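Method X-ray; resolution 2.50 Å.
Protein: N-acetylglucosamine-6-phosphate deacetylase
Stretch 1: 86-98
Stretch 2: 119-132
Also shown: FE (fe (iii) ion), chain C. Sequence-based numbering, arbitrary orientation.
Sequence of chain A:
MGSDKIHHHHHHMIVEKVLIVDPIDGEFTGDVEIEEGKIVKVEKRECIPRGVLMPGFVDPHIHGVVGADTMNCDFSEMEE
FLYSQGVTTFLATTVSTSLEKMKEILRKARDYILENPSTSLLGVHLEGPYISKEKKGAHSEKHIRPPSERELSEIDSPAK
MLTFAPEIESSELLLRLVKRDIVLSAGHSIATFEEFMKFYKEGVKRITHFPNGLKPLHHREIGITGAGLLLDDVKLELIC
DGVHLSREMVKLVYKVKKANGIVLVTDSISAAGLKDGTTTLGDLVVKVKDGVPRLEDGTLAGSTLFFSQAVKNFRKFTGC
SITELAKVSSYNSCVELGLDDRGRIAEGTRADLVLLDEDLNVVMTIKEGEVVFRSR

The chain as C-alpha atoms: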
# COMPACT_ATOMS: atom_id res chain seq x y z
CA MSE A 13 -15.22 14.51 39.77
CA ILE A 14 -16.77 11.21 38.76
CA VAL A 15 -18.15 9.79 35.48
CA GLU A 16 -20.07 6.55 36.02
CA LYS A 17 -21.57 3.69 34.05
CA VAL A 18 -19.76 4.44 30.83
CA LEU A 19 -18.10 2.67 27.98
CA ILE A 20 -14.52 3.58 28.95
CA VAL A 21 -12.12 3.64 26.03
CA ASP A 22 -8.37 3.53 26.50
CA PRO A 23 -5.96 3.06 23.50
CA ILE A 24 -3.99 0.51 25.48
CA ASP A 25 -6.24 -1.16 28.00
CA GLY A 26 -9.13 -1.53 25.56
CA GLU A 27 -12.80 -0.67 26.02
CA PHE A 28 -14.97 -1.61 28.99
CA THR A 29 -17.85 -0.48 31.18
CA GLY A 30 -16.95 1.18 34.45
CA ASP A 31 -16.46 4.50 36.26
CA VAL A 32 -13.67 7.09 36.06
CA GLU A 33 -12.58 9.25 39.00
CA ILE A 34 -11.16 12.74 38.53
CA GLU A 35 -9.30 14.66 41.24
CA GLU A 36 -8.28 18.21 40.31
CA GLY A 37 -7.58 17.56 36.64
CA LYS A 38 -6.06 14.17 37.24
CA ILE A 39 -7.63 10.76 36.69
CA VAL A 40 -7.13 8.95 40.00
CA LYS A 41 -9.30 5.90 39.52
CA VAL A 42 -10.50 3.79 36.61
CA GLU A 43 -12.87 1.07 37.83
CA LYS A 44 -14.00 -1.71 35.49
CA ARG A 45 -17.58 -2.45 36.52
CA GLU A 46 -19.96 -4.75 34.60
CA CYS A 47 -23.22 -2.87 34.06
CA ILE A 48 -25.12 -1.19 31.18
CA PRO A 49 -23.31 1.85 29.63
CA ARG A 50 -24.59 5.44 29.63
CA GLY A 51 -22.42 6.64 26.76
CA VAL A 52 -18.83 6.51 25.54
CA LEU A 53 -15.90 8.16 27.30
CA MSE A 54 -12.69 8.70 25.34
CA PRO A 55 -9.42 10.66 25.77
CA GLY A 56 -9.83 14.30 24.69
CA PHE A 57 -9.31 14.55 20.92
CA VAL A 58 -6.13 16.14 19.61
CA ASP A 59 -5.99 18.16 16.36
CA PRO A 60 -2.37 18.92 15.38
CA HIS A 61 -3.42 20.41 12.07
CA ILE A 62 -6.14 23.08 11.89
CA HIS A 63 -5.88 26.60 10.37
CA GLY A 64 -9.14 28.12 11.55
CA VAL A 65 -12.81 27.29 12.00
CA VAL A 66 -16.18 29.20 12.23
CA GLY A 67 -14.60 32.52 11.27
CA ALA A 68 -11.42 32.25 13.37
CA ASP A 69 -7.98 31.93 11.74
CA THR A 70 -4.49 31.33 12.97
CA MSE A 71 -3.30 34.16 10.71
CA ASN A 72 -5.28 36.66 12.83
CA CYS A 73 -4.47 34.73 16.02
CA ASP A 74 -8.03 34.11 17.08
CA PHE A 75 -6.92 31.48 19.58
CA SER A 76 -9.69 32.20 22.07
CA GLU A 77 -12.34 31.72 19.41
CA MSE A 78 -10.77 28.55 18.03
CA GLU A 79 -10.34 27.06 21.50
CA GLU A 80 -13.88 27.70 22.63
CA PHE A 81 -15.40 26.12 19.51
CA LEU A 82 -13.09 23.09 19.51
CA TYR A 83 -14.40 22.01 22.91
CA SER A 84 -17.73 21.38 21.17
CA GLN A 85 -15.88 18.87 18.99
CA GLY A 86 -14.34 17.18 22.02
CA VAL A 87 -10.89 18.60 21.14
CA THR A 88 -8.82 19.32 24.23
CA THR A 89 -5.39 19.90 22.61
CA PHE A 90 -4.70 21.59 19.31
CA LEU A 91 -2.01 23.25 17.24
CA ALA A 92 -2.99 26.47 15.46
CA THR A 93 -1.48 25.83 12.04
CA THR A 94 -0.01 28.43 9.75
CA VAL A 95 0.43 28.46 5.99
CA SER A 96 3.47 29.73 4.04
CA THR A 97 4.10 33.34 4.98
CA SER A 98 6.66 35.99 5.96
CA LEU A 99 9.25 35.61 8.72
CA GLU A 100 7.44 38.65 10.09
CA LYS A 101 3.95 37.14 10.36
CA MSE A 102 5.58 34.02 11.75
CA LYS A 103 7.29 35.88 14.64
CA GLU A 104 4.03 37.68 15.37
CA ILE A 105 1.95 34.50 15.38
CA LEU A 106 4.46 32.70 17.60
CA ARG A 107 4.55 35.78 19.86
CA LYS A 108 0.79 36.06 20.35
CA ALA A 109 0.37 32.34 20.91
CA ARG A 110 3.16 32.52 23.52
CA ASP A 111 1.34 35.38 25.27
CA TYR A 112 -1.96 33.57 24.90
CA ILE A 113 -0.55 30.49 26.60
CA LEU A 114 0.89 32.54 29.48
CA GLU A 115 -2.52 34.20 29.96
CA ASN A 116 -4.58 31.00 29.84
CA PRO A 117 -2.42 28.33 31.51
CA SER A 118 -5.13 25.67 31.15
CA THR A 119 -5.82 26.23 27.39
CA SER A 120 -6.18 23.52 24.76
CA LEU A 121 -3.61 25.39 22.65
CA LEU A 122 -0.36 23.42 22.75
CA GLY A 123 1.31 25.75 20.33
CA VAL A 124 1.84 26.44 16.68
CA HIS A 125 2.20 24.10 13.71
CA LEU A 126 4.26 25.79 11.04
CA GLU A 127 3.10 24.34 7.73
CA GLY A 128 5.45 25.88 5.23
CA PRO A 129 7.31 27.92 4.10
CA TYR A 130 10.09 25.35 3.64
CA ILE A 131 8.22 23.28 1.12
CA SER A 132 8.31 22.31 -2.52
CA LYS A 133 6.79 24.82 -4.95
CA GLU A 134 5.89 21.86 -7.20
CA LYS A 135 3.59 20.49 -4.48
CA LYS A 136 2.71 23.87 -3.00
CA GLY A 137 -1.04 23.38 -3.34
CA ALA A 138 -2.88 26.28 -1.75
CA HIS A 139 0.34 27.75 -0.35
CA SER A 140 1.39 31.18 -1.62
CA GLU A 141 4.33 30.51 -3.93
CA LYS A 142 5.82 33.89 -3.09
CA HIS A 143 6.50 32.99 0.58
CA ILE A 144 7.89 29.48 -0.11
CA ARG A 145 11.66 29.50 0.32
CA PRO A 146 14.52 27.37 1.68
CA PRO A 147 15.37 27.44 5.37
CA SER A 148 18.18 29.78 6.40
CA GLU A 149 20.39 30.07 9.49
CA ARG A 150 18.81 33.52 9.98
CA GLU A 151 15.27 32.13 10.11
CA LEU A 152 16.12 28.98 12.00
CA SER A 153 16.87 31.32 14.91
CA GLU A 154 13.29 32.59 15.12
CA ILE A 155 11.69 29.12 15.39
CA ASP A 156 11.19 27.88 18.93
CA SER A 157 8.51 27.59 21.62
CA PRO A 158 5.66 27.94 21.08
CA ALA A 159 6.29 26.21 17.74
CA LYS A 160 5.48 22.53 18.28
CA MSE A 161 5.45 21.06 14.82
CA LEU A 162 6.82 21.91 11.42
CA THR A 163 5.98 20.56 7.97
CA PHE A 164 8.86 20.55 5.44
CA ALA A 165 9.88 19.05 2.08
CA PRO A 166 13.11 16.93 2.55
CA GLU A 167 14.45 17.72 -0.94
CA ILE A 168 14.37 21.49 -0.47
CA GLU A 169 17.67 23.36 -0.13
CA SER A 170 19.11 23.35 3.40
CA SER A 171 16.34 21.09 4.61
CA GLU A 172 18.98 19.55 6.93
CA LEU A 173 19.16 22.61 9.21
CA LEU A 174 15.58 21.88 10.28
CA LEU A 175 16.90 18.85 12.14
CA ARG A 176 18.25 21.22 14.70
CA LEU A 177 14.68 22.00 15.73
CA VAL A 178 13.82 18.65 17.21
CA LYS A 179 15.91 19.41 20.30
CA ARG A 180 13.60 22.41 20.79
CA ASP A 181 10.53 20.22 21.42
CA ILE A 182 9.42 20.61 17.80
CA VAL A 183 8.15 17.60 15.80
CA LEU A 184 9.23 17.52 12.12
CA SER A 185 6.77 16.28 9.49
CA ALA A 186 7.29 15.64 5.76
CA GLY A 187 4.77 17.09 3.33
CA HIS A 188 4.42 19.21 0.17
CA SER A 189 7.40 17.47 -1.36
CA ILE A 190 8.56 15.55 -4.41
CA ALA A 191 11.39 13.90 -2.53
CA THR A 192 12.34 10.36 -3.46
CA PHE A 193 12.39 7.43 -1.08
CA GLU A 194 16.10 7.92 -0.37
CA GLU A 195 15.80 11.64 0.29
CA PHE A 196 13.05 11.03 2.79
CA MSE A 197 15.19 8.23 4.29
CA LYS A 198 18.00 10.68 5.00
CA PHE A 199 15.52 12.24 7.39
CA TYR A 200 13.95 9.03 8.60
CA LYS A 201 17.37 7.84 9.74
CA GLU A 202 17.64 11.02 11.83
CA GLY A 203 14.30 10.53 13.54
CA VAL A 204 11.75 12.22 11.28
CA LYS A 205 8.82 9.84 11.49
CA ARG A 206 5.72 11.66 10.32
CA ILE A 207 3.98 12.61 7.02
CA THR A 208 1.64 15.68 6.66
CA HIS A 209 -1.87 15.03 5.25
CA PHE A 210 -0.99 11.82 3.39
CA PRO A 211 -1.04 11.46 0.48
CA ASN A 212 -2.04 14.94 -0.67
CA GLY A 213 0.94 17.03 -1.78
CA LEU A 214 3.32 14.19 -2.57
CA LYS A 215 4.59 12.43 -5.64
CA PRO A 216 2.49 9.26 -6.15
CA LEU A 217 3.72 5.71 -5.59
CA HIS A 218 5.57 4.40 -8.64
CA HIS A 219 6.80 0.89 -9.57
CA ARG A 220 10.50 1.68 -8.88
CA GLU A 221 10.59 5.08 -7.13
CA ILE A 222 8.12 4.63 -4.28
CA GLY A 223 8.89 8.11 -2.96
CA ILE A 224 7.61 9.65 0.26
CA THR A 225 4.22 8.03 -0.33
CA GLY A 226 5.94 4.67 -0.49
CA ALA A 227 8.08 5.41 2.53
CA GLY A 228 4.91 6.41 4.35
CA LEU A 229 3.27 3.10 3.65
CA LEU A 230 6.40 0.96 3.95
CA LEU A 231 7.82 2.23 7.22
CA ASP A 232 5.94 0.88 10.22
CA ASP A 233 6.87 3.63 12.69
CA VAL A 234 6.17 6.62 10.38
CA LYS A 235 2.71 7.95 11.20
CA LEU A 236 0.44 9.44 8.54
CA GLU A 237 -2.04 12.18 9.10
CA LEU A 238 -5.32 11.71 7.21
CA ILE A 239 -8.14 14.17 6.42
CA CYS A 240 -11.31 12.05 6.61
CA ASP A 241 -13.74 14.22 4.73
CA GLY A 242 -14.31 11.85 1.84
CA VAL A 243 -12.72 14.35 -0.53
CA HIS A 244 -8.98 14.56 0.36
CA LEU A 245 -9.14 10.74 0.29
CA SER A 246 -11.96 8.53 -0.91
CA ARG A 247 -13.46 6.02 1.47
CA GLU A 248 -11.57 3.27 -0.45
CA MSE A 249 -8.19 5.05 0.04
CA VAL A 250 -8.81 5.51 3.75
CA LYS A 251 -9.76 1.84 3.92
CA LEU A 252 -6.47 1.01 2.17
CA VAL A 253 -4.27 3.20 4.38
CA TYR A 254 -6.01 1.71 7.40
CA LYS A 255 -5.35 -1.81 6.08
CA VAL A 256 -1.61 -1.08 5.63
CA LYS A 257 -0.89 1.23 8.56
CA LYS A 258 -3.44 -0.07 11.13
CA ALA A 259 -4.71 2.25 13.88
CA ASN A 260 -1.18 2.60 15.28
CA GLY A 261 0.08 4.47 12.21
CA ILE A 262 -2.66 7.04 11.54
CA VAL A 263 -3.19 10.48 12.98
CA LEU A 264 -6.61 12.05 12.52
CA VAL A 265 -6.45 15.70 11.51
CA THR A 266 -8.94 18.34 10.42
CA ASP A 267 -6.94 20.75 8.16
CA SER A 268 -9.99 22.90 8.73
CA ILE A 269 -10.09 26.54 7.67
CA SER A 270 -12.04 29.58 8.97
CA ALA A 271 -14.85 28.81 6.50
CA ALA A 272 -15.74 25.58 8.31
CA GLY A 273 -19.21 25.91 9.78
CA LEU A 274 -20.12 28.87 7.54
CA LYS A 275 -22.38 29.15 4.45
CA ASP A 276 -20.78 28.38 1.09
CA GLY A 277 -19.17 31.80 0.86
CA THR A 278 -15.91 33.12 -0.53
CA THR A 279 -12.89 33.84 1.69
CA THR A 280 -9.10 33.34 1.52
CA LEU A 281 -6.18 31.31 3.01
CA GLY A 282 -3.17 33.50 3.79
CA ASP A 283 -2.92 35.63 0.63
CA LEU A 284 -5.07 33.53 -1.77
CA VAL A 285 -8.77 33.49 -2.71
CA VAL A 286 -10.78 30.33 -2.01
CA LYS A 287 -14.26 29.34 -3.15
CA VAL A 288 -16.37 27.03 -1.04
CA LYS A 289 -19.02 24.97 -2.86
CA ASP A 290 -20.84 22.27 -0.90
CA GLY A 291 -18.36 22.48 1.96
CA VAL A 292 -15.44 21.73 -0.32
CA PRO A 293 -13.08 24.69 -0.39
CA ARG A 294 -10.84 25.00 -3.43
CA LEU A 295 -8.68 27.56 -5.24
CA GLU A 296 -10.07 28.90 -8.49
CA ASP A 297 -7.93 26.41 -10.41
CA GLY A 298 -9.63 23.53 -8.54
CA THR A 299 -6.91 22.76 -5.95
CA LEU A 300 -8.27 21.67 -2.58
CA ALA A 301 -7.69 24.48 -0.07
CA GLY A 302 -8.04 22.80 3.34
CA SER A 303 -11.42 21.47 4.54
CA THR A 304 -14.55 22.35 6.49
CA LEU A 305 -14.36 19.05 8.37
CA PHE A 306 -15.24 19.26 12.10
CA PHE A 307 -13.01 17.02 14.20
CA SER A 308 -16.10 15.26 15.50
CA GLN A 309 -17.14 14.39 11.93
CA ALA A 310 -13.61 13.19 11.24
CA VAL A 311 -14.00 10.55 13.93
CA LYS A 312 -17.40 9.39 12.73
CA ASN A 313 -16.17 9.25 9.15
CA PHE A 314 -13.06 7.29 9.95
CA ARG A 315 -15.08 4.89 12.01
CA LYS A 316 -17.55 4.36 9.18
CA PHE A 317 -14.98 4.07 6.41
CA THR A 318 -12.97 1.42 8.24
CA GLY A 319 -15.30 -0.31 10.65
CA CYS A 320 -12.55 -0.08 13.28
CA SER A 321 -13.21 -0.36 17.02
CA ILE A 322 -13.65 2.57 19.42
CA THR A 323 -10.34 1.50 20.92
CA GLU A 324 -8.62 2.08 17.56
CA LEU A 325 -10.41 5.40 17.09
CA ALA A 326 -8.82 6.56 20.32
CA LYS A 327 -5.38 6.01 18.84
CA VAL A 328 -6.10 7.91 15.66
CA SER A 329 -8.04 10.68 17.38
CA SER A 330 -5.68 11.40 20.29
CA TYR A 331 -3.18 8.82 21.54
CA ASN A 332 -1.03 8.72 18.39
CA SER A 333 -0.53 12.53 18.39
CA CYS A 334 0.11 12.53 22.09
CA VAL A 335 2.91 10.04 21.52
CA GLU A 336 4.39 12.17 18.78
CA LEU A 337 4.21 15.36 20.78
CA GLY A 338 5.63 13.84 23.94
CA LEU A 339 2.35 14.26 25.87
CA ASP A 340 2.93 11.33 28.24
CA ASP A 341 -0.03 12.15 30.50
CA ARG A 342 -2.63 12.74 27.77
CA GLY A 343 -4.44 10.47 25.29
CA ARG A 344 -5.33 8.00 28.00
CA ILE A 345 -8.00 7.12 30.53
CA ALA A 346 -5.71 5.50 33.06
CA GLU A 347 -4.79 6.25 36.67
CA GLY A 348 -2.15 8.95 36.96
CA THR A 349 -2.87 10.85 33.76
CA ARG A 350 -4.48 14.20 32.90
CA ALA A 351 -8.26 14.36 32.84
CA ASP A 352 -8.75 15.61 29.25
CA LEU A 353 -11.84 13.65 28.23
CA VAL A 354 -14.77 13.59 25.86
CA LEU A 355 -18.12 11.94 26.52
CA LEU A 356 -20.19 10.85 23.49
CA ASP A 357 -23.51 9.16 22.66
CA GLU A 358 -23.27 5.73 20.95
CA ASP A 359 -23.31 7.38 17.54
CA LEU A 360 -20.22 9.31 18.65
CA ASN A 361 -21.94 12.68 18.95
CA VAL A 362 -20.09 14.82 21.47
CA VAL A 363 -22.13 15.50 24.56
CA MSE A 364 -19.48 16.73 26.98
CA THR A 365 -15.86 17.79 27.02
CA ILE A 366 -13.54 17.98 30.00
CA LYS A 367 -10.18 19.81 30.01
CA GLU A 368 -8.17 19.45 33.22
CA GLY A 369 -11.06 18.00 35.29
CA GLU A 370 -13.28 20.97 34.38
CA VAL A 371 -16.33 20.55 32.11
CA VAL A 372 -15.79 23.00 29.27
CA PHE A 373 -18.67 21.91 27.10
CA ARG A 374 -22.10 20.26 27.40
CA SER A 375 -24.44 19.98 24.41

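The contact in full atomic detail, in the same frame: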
# COMPACT_ATOMS: atom_id res chain seq x y z
N GLY A 86 -15.04 18.08 21.11
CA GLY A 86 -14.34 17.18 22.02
C GLY A 86 -12.83 17.34 22.00
O GLY A 86 -12.13 16.56 22.65
N VAL A 87 -12.33 18.33 21.26
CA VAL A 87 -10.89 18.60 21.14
C VAL A 87 -10.35 19.34 22.36
O VAL A 87 -10.77 20.45 22.67
CB VAL A 87 -10.57 19.46 19.90
CG1 VAL A 87 -9.08 19.78 19.88
CG2 VAL A 87 -10.99 18.72 18.59
N THR A 88 -9.41 18.72 23.05
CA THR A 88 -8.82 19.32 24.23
C THR A 88 -7.33 19.73 24.07
O THR A 88 -6.71 20.21 25.02
CB THR A 88 -8.97 18.38 25.42
OG1 THR A 88 -8.46 17.09 25.08
CG2 THR A 88 -10.42 18.26 25.82
N THR A 89 -6.76 19.50 22.90
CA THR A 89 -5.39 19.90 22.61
C THR A 89 -5.33 20.13 21.11
O THR A 89 -5.75 19.28 20.32
CB THR A 89 -4.33 18.82 22.95
OG1 THR A 89 -4.37 18.50 24.34
CG2 THR A 89 -2.93 19.36 22.63
N PHE A 90 -4.83 21.29 20.72
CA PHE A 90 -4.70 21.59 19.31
C PHE A 90 -3.48 22.46 19.02
O PHE A 90 -2.85 23.04 19.93
CB PHE A 90 -5.98 22.21 18.76
CG PHE A 90 -6.15 23.69 19.05
CD1 PHE A 90 -5.89 24.65 18.05
CD2 PHE A 90 -6.66 24.12 20.26
CE1 PHE A 90 -6.17 26.02 18.27
CE2 PHE A 90 -6.92 25.45 20.49
CZ PHE A 90 -6.68 26.41 19.49
N LEU A 91 -3.14 22.50 17.75
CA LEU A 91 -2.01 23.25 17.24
C LEU A 91 -2.56 24.15 16.13
O LEU A 91 -3.02 23.66 15.08
CB LEU A 91 -0.98 22.27 16.67
CG LEU A 91 0.42 22.05 17.26
CD1 LEU A 91 0.41 22.15 18.77
CD2 LEU A 91 0.95 20.70 16.76
N ALA A 92 -2.55 25.45 16.41
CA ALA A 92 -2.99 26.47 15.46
C ALA A 92 -1.94 26.39 14.36
O ALA A 92 -0.77 26.63 14.59
CB ALA A 92 -2.97 27.83 16.13
N THR A 93 -2.37 26.04 13.17
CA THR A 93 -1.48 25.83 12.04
C THR A 93 -1.41 26.99 11.09
O THR A 93 -2.43 27.56 10.71
CB THR A 93 -1.92 24.54 11.29
OG1 THR A 93 -2.22 23.53 12.26
CG2 THR A 93 -0.82 24.03 10.34
N THR A 94 -0.21 27.33 10.68
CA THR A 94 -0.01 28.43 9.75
C THR A 94 0.09 27.91 8.33
O THR A 94 0.03 26.71 8.08
CB THR A 94 1.30 29.15 10.07
OG1 THR A 94 2.38 28.21 9.96
CG2 THR A 94 1.27 29.72 11.48
N VAL A 95 0.21 28.84 7.39
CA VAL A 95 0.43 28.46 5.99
C VAL A 95 1.73 29.20 5.63
O VAL A 95 2.27 29.90 6.47
CB VAL A 95 -0.73 28.92 5.09
CG1 VAL A 95 -1.95 28.07 5.36
CG2 VAL A 95 -1.05 30.38 5.32
N SER A 96 2.25 29.02 4.42
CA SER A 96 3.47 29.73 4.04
C SER A 96 3.24 31.24 4.18
O SER A 96 2.20 31.78 3.78
CB SER A 96 3.87 29.39 2.61
OG SER A 96 4.29 28.05 2.52
N THR A 97 4.23 31.92 4.76
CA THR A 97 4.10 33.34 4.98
C THR A 97 5.45 34.01 5.25
O THR A 97 6.50 33.39 5.06
CB THR A 97 3.10 33.58 6.15
OG1 THR A 97 2.66 34.94 6.13
CG2 THR A 97 3.75 33.22 7.52
N SER A 98 5.42 35.26 5.68
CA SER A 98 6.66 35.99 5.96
C SER A 98 7.27 35.68 7.32
O SER A 98 6.57 35.31 8.25
CB SER A 98 6.41 37.51 5.84
OG SER A 98 5.30 37.94 6.62
N THR A 119 -5.34 26.30 28.78
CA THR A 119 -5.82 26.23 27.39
C THR A 119 -5.56 24.91 26.63
O THR A 119 -4.65 24.13 26.95
CB THR A 119 -5.21 27.36 26.51
OG1 THR A 119 -5.72 27.24 25.19
CG2 THR A 119 -3.68 27.25 26.42
N SER A 120 -6.34 24.70 25.59
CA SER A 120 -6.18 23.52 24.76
C SER A 120 -5.10 23.80 23.71
O SER A 120 -4.66 22.90 23.00
CB SER A 120 -7.52 23.12 24.13
OG SER A 120 -8.18 24.22 23.49
N LEU A 121 -4.64 25.04 23.62
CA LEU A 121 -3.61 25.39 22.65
C LEU A 121 -2.21 24.95 23.09
O LEU A 121 -1.62 25.50 24.01
CB LEU A 121 -3.63 26.88 22.40
CG LEU A 121 -2.49 27.42 21.54
CD1 LEU A 121 -2.75 27.10 20.07
CD2 LEU A 121 -2.39 28.94 21.72
N LEU A 122 -1.68 23.94 22.43
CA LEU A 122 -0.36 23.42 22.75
C LEU A 122 0.69 24.32 22.13
O LEU A 122 1.78 24.48 22.64
CB LEU A 122 -0.19 22.03 22.19
CG LEU A 122 0.74 21.00 22.86
CD1 LEU A 122 1.62 20.36 21.80
CD2 LEU A 122 1.55 21.60 23.97
N GLY A 123 0.35 24.90 20.99
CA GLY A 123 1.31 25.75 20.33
C GLY A 123 0.96 26.00 18.88
O GLY A 123 -0.22 26.04 18.48
N VAL A 124 2.01 26.14 18.07
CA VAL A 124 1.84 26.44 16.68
C VAL A 124 2.46 25.42 15.75
O VAL A 124 3.58 24.98 15.98
CB VAL A 124 2.42 27.83 16.38
CG1 VAL A 124 2.50 28.08 14.87
CG2 VAL A 124 1.54 28.88 17.06
N HIS A 125 1.72 25.05 14.72
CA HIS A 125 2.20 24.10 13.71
C HIS A 125 2.50 24.95 12.48
O HIS A 125 1.59 25.58 11.89
CB HIS A 125 1.15 23.03 13.38
CG HIS A 125 1.51 22.14 12.24
ND1 HIS A 125 0.73 21.06 11.86
CD2 HIS A 125 2.55 22.17 11.37
CE1 HIS A 125 1.27 20.48 10.80
NE2 HIS A 125 2.37 21.13 10.49
N LEU A 126 3.78 25.00 12.15
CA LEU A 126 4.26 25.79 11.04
C LEU A 126 4.30 24.94 9.77
O LEU A 126 5.26 24.18 9.53
CB LEU A 126 5.65 26.38 11.35
CG LEU A 126 5.82 27.32 12.56
CD1 LEU A 126 7.29 27.56 12.85
CD2 LEU A 126 5.16 28.65 12.28
N GLU A 127 3.23 25.05 8.99
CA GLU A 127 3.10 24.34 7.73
C GLU A 127 3.65 25.28 6.67
O GLU A 127 3.01 26.24 6.30
CB GLU A 127 1.63 24.04 7.41
CG GLU A 127 1.45 22.88 6.41
CD GLU A 127 0.13 22.92 5.69
OE1 GLU A 127 -0.94 22.98 6.32
OE2 GLU A 127 0.16 22.89 4.45
N GLY A 128 4.84 24.99 6.19
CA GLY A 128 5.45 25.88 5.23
C GLY A 128 6.27 26.82 6.10
O GLY A 128 6.12 26.79 7.32
N PRO A 129 7.08 27.70 5.53
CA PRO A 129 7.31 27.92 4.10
C PRO A 129 8.42 27.09 3.46
O PRO A 129 8.72 27.28 2.28
CB PRO A 129 7.63 29.41 4.05
CG PRO A 129 8.55 29.54 5.30
CD PRO A 129 7.84 28.68 6.35
N TYR A 130 9.03 26.17 4.21
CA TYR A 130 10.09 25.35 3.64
C TYR A 130 9.58 24.12 2.89
O TYR A 130 9.92 22.96 3.18
CB TYR A 130 11.07 24.96 4.74
CG TYR A 130 11.39 26.12 5.64
CD1 TYR A 130 11.98 27.27 5.13
CD2 TYR A 130 11.02 26.10 6.99
CE1 TYR A 130 12.20 28.39 5.93
CE2 TYR A 130 11.23 27.21 7.80
CZ TYR A 130 11.81 28.35 7.27
OH TYR A 130 11.95 29.47 8.06
N ILE A 131 8.76 24.37 1.88
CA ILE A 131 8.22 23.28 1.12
C ILE A 131 8.57 23.38 -0.34
O ILE A 131 9.27 24.29 -0.76
CB ILE A 131 6.68 23.20 1.31
CG1 ILE A 131 6.01 24.53 0.94
CG2 ILE A 131 6.38 22.81 2.76
CD1 ILE A 131 4.48 24.54 1.16
N SER A 132 8.09 22.40 -1.09
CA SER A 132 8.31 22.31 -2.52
C SER A 132 7.28 23.18 -3.25
O SER A 132 6.08 23.12 -2.95
CB SER A 132 8.17 20.86 -2.95
OG SER A 132 7.96 20.73 -4.33
FE FE C . -1.03 21.57 3.15
O HOH W 1 4.70 29.12 7.94

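The most unusual feature of this contact lies at its C-terminal end, where a strand delivers a metal ligand and then turns at once through a cis peptide. Glu127 closes strand 121-127 and binds the iron (III) ion through OE2, 2.2 Å from FE, with further ligands from elsewhere in the structure; a carboxylate suits this hard, highly charged ion. Gly128 follows, and the peptide bond between it and Pro129 is cis, a form that proline tolerates far better than other residues. Gly128 adopts phi/psi of 92/173°, angles at which a CB would be jammed against the carbonyl of Glu127, and an ideal CB would also lie 2.3 Å from Ser96 OG, a clash. The small serine opposite fits this tight passage: its OG is 3.7 Å from Gly128 CA and 3.4 Å from Pro129 CA.

Upstream, the two segments are neighbouring parallel strands whose axes are inclined to each other by 40°. Their backbone ladder alternates direction as parallel pairing requires. Phe90 N donates to Ser120 O (2.8 Å), and Leu122 N returns a bond to Phe90 O (2.9 Å). Farther along, Ala92 N donates to Gly123 O at 3.2 Å with a bent angle of 140°, whereas His125 N to Ala92 O (3.0 Å) and Thr94 N to His125 O (2.8 Å) are straighter. Gly123, which accepts the bent bond, has phi/psi of 163/-147°; a CB there would be pressed against the preceding carbonyl, so the backbone angles themselves call for glycine. Leu91 CD1 packs 3.5 Å from Gly123 N. The ladder is supplemented by CA-H...O contacts, including Thr93 CA to His125 O at 3.1 Å.

Side chains sort onto two faces of the sheet. Phe90, Ala92, Leu121 and Val124 share one. There Leu121 CD1 lies over the Phe90 ring, 4.3 Å from its centroid and 23° off the normal, a CH-pi contact, while Ser120 OG sits at the ring edge, 3.5 Å from Phe90 CE2. The same Leu121 CD1 is 4.0 Å from Ala92 CB, so the short alanine side chain meets the longer leucine without crowding.

Leu91, Thr93 and His125 occupy the other face. Thr93 serves two roles: its CG2 lies 3.8 Å from the centroid of the His125 ring, 22° off the normal, in a second CH-pi contact, and its OG1 donates to Leu91 O (2.9 Å). A beta-branched residue with one methyl and one hydroxyl is well suited to both. Leu91 adds apolar packing, its CB 4.0 Å from His125 CB and its CD1 3.5 Å from Leu122 CB.

Past the ladder, a water helps join the loops. Thr94 OG1 donates to it at 3.2 Å, and it donates to Val95 O (2.9 Å) and Gly128 O (2.8 Å), linking backbone carbonyls that, both being acceptors, could not bond to each other. Thr94 thus offers a hydroxyl to the water while its CG2 packs 4.0 Å from Val124 CG1.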